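Local coordinates for protein haloacid dehalogenase/epoxide hydrolase family (Corynebacterium glutamicum ATCC 13032, PDB 2PR7) that is uncharacterised but probably acts as a hydrolase of the haloacid dehalogenase superfamily, with a metal-binding acidic site on a Rossmann-like core, at residues A[71-74]-A[75-78]; A[98-101]-A[102-105]; A[120-123]-A[124-128]. All coordinates share one frame; numbering follows the deposited sequence. Where two conformers were deposited one is given.

Contact 1: residues A[71-74]-A[75-78]; sequences GVEK and PEEA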
loop_
_atom_site.group_PDB
_atom_site.type_symbol
_atom_site.label_atom_id
_atom_site.label_comp_id
_atom_site.label_asym_id
_atom_site.label_seq_id
_atom_site.Cartn_x
_atom_site.Cartn_y
_atom_site.Cartn_z
ATOM N N GLY A 71 4.604 -16.855 -0.473
ATOM C CA GLY A 71 5.563 -17.628 0.306
ATOM C C GLY A 71 6.461 -16.811 1.225
ATOM O O GLY A 71 7.333 -17.378 1.880
ATOM N N VAL A 72 6.248 -15.497 1.293
ATOM C CA VAL A 72 6.991 -14.612 2.223
ATOM C C VAL A 72 5.991 -13.642 2.804
ATOM O O VAL A 72 4.938 -13.417 2.205
ATOM C CB VAL A 72 8.128 -13.837 1.511
ATOM C CG1 VAL A 72 9.216 -14.794 1.071
ATOM C CG2 VAL A 72 7.600 -13.020 0.324
ATOM N N GLU A 73 6.289 -13.081 3.975
ATOM C CA GLU A 73 5.372 -12.182 4.619
ATOM C C GLU A 73 6.089 -10.945 5.171
ATOM O O GLU A 73 7.273 -10.973 5.464
ATOM C CB GLU A 73 4.603 -12.872 5.740
ATOM C CG GLU A 73 5.443 -13.447 6.828
ATOM C CD GLU A 73 4.631 -14.363 7.764
ATOM O OE1 GLU A 73 3.431 -14.616 7.519
ATOM O OE2 GLU A 73 5.220 -14.847 8.751
ATOM N N LYS A 74 5.349 -9.864 5.324
ATOM C CA LYS A 74 5.870 -8.701 6.020
ATOM C C LYS A 74 6.128 -9.175 7.436
ATOM O O LYS A 74 5.327 -9.934 7.963
ATOM C CB LYS A 74 4.824 -7.586 6.024
ATOM C CG LYS A 74 4.426 -7.104 4.624
ATOM C CD LYS A 74 3.330 -6.049 4.678
ATOM C CE LYS A 74 1.967 -6.567 5.129
ATOM N NZ LYS A 74 0.911 -5.582 5.184
ATOM N N PRO A 75 7.171 -8.663 8.093
ATOM C CA PRO A 75 8.115 -7.616 7.668
ATOM C C PRO A 75 9.362 -8.040 6.880
ATOM O O PRO A 75 10.271 -7.234 6.707
ATOM C CB PRO A 75 8.490 -6.951 9.004
ATOM C CG PRO A 75 8.509 -8.115 9.939
ATOM C CD PRO A 75 7.350 -8.983 9.518
ATOM N N GLU A 76 9.380 -9.256 6.347
ATOM C CA GLU A 76 10.561 -9.757 5.623
ATOM C C GLU A 76 10.877 -8.876 4.445
ATOM O O GLU A 76 9.956 -8.477 3.702
ATOM C CB GLU A 76 10.341 -11.170 5.090
ATOM C CG GLU A 76 10.018 -12.202 6.153
ATOM C CD GLU A 76 9.927 -13.590 5.573
ATOM O OE1 GLU A 76 10.935 -14.317 5.666
ATOM O OE2 GLU A 76 8.876 -13.950 5.009
ATOM N N GLU A 77 12.161 -8.561 4.271
ATOM C CA GLU A 77 12.594 -7.719 3.160
ATOM C C GLU A 77 12.069 -8.265 1.819
ATOM O O GLU A 77 11.673 -7.505 0.950
ATOM C CB GLU A 77 14.116 -7.595 3.142
ATOM C CG GLU A 77 14.624 -6.826 1.957
ATOM C CD GLU A 77 16.114 -6.511 2.055
ATOM O OE1 GLU A 77 16.630 -6.436 3.190
ATOM O OE2 GLU A 77 16.741 -6.310 0.987
ATOM N N ALA A 78 12.100 -9.589 1.654
ATOM C CA ALA A 78 11.582 -10.248 0.437
ATOM C C ALA A 78 10.137 -9.892 0.052
ATOM O O ALA A 78 9.799 -9.809 -1.139
ATOM C CB ALA A 78 11.768 -11.769 0.533
#

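Contact 2: residues A[98-101]-A[102-105]; sequences DDSI and LNVR. With CA (calcium ion), chain C.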
loop_
_atom_site.group_PDB
_atom_site.type_symbol
_atom_site.label_atom_id
_atom_site.label_comp_id
_atom_site.label_asym_id
_atom_site.label_seq_id
_atom_site.Cartn_x
_atom_site.Cartn_y
_atom_site.Cartn_z
ATOM N N ASP A 98 1.052 1.064 6.528
ATOM C CA ASP A 98 0.662 -0.161 7.215
ATOM C C ASP A 98 0.292 0.187 8.652
ATOM O O ASP A 98 0.909 1.076 9.282
ATOM C CB ASP A 98 1.848 -1.140 7.185
ATOM C CG ASP A 98 1.468 -2.615 7.432
ATOM O OD1 ASP A 98 0.984 -2.953 8.526
ATOM O OD2 ASP A 98 1.761 -3.442 6.558
ATOM N N ASP A 99 -0.685 -0.534 9.187
ATOM C CA ASP A 99 -1.138 -0.306 10.562
ATOM C C ASP A 99 -0.300 -1.073 11.613
ATOM O O ASP A 99 -0.560 -0.966 12.798
ATOM C CB ASP A 99 -2.627 -0.632 10.734
ATOM C CG ASP A 99 -2.926 -2.092 10.540
ATOM O OD1 ASP A 99 -2.360 -2.650 9.612
ATOM O OD2 ASP A 99 -3.684 -2.685 11.317
ATOM N N SER A 100 0.698 -1.829 11.164
ATOM C CA SER A 100 1.611 -2.545 12.043
ATOM C C SER A 100 2.944 -1.825 12.126
ATOM O O SER A 100 3.662 -1.714 11.114
ATOM C CB SER A 100 1.873 -3.960 11.570
ATOM O OG SER A 100 3.007 -4.481 12.217
ATOM N N ILE A 101 3.292 -1.377 13.334
ATOM C CA ILE A 101 4.550 -0.666 13.513
ATOM C C ILE A 101 5.744 -1.543 13.138
ATOM O O ILE A 101 6.693 -1.039 12.533
ATOM C CB ILE A 101 4.703 -0.045 14.920
ATOM C CG1 ILE A 101 5.880 0.946 14.920
ATOM C CG2 ILE A 101 4.843 -1.135 15.966
ATOM C CD1 ILE A 101 5.750 2.082 13.879
ATOM N N LEU A 102 5.688 -2.830 13.443
ATOM C CA LEU A 102 6.704 -3.758 13.056
ATOM C C LEU A 102 6.883 -3.847 11.527
ATOM O O LEU A 102 8.046 -3.959 11.043
ATOM C CB LEU A 102 6.381 -5.133 13.664
ATOM C CG LEU A 102 6.591 -5.147 15.199
ATOM C CD1 LEU A 102 6.334 -6.538 15.756
ATOM C CD2 LEU A 102 8.006 -4.679 15.562
ATOM N N ASN A 103 5.774 -3.794 10.791
ATOM C CA ASN A 103 5.871 -3.802 9.328
ATOM C C ASN A 103 6.478 -2.491 8.815
ATOM O O ASN A 103 7.358 -2.506 7.953
ATOM C CB ASN A 103 4.547 -4.044 8.691
ATOM C CG ASN A 103 4.079 -5.464 8.847
ATOM O OD1 ASN A 103 4.818 -6.343 9.245
ATOM N ND2 ASN A 103 2.829 -5.682 8.538
ATOM N N VAL A 104 6.079 -1.391 9.413
ATOM C CA VAL A 104 6.602 -0.063 9.004
ATOM C C VAL A 104 8.085 -0.000 9.322
ATOM O O VAL A 104 8.879 0.456 8.495
ATOM C CB VAL A 104 5.855 1.088 9.660
ATOM C CG1 VAL A 104 6.472 2.426 9.289
ATOM C CG2 VAL A 104 4.417 1.067 9.252
ATOM N N ARG A 105 8.496 -0.442 10.497
ATOM C CA ARG A 105 9.927 -0.415 10.856
ATOM C C ARG A 105 10.753 -1.322 9.945
ATOM O O ARG A 105 11.818 -0.939 9.472
ATOM C CB ARG A 105 10.138 -0.874 12.300
ATOM C CG ARG A 105 11.612 -0.866 12.803
ATOM C CD ARG A 105 12.381 0.487 12.602
ATOM N NE ARG A 105 11.697 1.663 13.123
ATOM C CZ ARG A 105 11.997 2.917 12.776
ATOM N NH1 ARG A 105 13.012 3.161 11.945
ATOM N NH2 ARG A 105 11.313 3.946 13.284
HETATM CA CA CA C . -2.863 -4.699 8.527
HETATM O O HOH W 1 -0.594 -4.821 9.397
HETATM O O HOH W 2 -4.250 -5.705 10.628
HETATM O O HOH W 3 3.373 -4.212 15.131
HETATM O O HOH W 4 -3.096 -7.040 9.184
#

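Contact 3: residues A[120-123]-A[124-128]; sequences FDRA and VVEIV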
loop_
_atom_site.group_PDB
_atom_site.type_symbol
_atom_site.label_atom_id
_atom_site.label_comp_id
_atom_site.label_asym_id
_atom_site.label_seq_id
_atom_site.Cartn_x
_atom_site.Cartn_y
_atom_site.Cartn_z
ATOM N N PHE A 120 -6.800 7.725 9.516
ATOM C CA PHE A 120 -6.671 8.224 8.164
ATOM C C PHE A 120 -6.187 9.668 8.168
ATOM O O PHE A 120 -5.292 10.034 7.392
ATOM C CB PHE A 120 -7.991 8.104 7.358
ATOM C CG PHE A 120 -7.830 8.427 5.901
ATOM C CD1 PHE A 120 -7.930 9.750 5.437
ATOM C CD2 PHE A 120 -7.571 7.443 4.972
ATOM C CE1 PHE A 120 -7.715 10.069 4.065
ATOM C CE2 PHE A 120 -7.414 7.737 3.637
ATOM C CZ PHE A 120 -7.477 9.057 3.165
ATOM N N ASP A 121 -6.760 10.504 9.023
ATOM C CA ASP A 121 -6.449 11.932 9.013
ATOM C C ASP A 121 -4.978 12.223 9.232
ATOM O O ASP A 121 -4.477 13.196 8.701
ATOM C CB ASP A 121 -7.240 12.715 10.090
ATOM C CG ASP A 121 -8.720 12.859 9.787
ATOM O OD1 ASP A 121 -9.096 12.925 8.625
ATOM O OD2 ASP A 121 -9.514 12.970 10.739
ATOM N N ARG A 122 -4.306 11.423 10.048
ATOM C CA ARG A 122 -2.884 11.624 10.284
ATOM C C ARG A 122 -2.091 11.116 9.092
ATOM O O ARG A 122 -1.258 11.809 8.546
ATOM C CB ARG A 122 -2.433 10.895 11.548
ATOM C CG ARG A 122 -1.061 11.267 11.967
ATOM C CD ARG A 122 -0.684 10.723 13.322
ATOM N NE ARG A 122 0.659 11.190 13.641
ATOM C CZ ARG A 122 1.757 10.669 13.121
ATOM N NH1 ARG A 122 1.694 9.629 12.295
ATOM N NH2 ARG A 122 2.934 11.172 13.437
ATOM N N ALA A 123 -2.371 9.904 8.668
ATOM C CA ALA A 123 -1.621 9.287 7.593
ATOM C C ALA A 123 -1.757 10.014 6.247
ATOM O O ALA A 123 -0.816 10.064 5.467
ATOM C CB ALA A 123 -1.993 7.777 7.463
ATOM N N VAL A 124 -2.940 10.534 5.932
ATOM C CA VAL A 124 -3.146 11.196 4.660
ATOM C C VAL A 124 -2.210 12.401 4.462
ATOM O O VAL A 124 -1.741 12.671 3.342
ATOM C CB VAL A 124 -4.633 11.554 4.388
ATOM C CG1 VAL A 124 -5.115 12.683 5.299
ATOM C CG2 VAL A 124 -4.817 11.915 2.916
ATOM N N VAL A 125 -1.953 13.132 5.521
ATOM C CA VAL A 125 -1.041 14.285 5.443
ATOM C C VAL A 125 0.323 13.851 4.905
ATOM O O VAL A 125 0.901 14.497 4.026
ATOM C CB VAL A 125 -0.861 14.929 6.841
ATOM C CG1 VAL A 125 0.219 16.001 6.828
ATOM C CG2 VAL A 125 -2.133 15.541 7.276
ATOM N N GLU A 126 0.855 12.758 5.471
ATOM C CA GLU A 126 2.116 12.190 5.064
ATOM C C GLU A 126 2.067 11.719 3.628
ATOM O O GLU A 126 2.984 11.943 2.859
ATOM C CB GLU A 126 2.510 11.042 5.990
ATOM C CG GLU A 126 2.541 11.480 7.454
ATOM C CD GLU A 126 3.068 10.408 8.355
ATOM O OE1 GLU A 126 4.008 9.697 7.940
ATOM O OE2 GLU A 126 2.520 10.269 9.468
ATOM N N ILE A 127 1.007 11.002 3.255
ATOM C CA ILE A 127 0.971 10.421 1.940
ATOM C C ILE A 127 0.947 11.521 0.904
ATOM O O ILE A 127 1.647 11.497 -0.080
ATOM C CB ILE A 127 -0.242 9.436 1.806
ATOM C CG1 ILE A 127 -0.072 8.250 2.758
ATOM C CG2 ILE A 127 -0.388 8.981 0.352
ATOM C CD1 ILE A 127 -1.395 7.467 3.025
ATOM N N VAL A 128 0.018 12.465 1.078
ATOM C CA VAL A 128 -0.148 13.548 0.155
ATOM C C VAL A 128 1.138 14.348 -0.004
ATOM O O VAL A 128 1.511 14.732 -1.115
ATOM C CB VAL A 128 -1.323 14.424 0.616
ATOM C CG1 VAL A 128 -1.287 15.752 -0.093
ATOM C CG2 VAL A 128 -2.721 13.692 0.405
HETATM O O HOH W 5 0.513 8.394 10.425
#

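Contact 1: residues A[71-74]-A[75-78]
V72 meets E76 and A78 across a tight cis-proline turn, which leads from the loop after helix 67-70 into helix 77-86. Its CB faces the start of that helix; with CG1 beside the backbone N (chi1 -68°), this methyl reaches A78 CB at 4.0 Å, while V72 CA lies 3.4 Å from E76 OE2. At E73 both backbone polar atoms are used. E73 N meets the anti lone pair of E76 OE2 at 2.9 Å and a nearly straight 169°. E73 O receives E76 N at 2.9 Å, in the carbonyl plane and on a lone pair, closing a type VIa beta turn through the cis K74-P75 peptide. E76 stands at the N-cap of the helix, but its side chain turns back over the turn, the extended chain passing E73 O on its way to the E73 amide. The carboxylates of E73 and E76 are turned 73° apart, with OE2 of one 5.3 Å from OE2 of the other. K74, a lysine before proline, is consistent with motif III of the superfamily. Its CB sets off away from 75-78, and the chain, bent at chi3, carries NZ to about 5 Å from the bound calcium, where NZ makes a salt bridge to D98 OD2 and a hydrogen bond to L40 O.

Contact 2: residues A[98-101]-A[102-105]
N103 crosses D98 with its amide turned 84° from the carboxylate, almost perpendicular. N103 ND2 approaches D98 OD2 from above the carboxylate plane at 3.2 Å, and a weak second bond from the same nitrogen goes to D98 OD1. That OD1 is gripped from elsewhere too: S100 N meets its anti lone pair at 2.9 Å, forming an Asx turn, and a water donates to it at 2.6 Å, so the carboxylate's rotation is well defined. D98 OD2 in turn carries the salt bridge to K74. S100 is the N-cap of helix 101-110. With its hydroxyl swung anti to the backbone N (chi1 164°), S100 OG accepts from N103 N at 3.2 Å, and one water bridges S100 OG and L102 N. Beneath the cap, V104 CG2 packs 3.5 Å from D98 O. D99 has its part at the metal, its OD1 binding the calcium ion at 2.4 Å. The water held by D98 OD1 is itself a calcium ligand, which makes D98 a second-shell residue, while D8 and A10 O complete the protein ligands. Paired aspartates between a strand end and a capped helix, one of them on the metal, are consistent with motif IV of the haloacid dehalogenase fold.

Contact 3: residues A[120-123]-A[124-128]
F120 and V124, one helical turn apart, carry the apolar side of this contact: V124 CB sits 3.4 Å from F120 CE1, oblique to the ring. V124 has CG1 wedged between its backbone N and carbonyl carbon (chi1 70°), a setting that directs CG2 to the ring, 3.6 Å from CE1, and leaves CG1 3.5 Å from D121 O. On another face of the helix, R122 stretches out fully from CG to NE and brings NH1 to E126 OE2 at 3.0 Å, a salt bridge whose guanidinium and carboxylate planes stand 87° apart. Backbone bonds back the F120/V124 pair, V124 N to F120 O at 2.8 Å, and A123/I127, I127 N to A123 O at 3.0 Å; R122 O takes a weak bond from V125 N, three residues on. Helix 120-131 flanks the parallel sheet of the Rossmann-like core, following the edge strand 113-116. A123, with its small CB, lies against V115 and Y117, and I127 CD1 comes to 4.5 Å from A123 CB. Further out, helix 17-32 lies against the first turn: W23 meets the F120 ring edge-to-face, L26 touches the F120 side chain, and R22 forms a salt bridge with D121 OD1. The C-terminal residue F137 touches V124.

How the contacts relate
From the N terminus the three contacts come in series, each folded within one short continuous stretch, so none nests in or crosses another. Contact 1 closes the turn after helix 67-70 and starts helix 77-86; contact 2 rounds the end of strand 94-98 into helix 101-110; contact 3 lies within helix 120-131, beyond the edge strand 113-116. Contacts 1 and 2 touch: the K74-D98 pair joins them, and P75 packs against N103 and L102, bringing the two loops together beside the calcium site. Contact 3 touches neither; its centre is about 25 Å from that of contact 1, on the opposite side of the chain's centre.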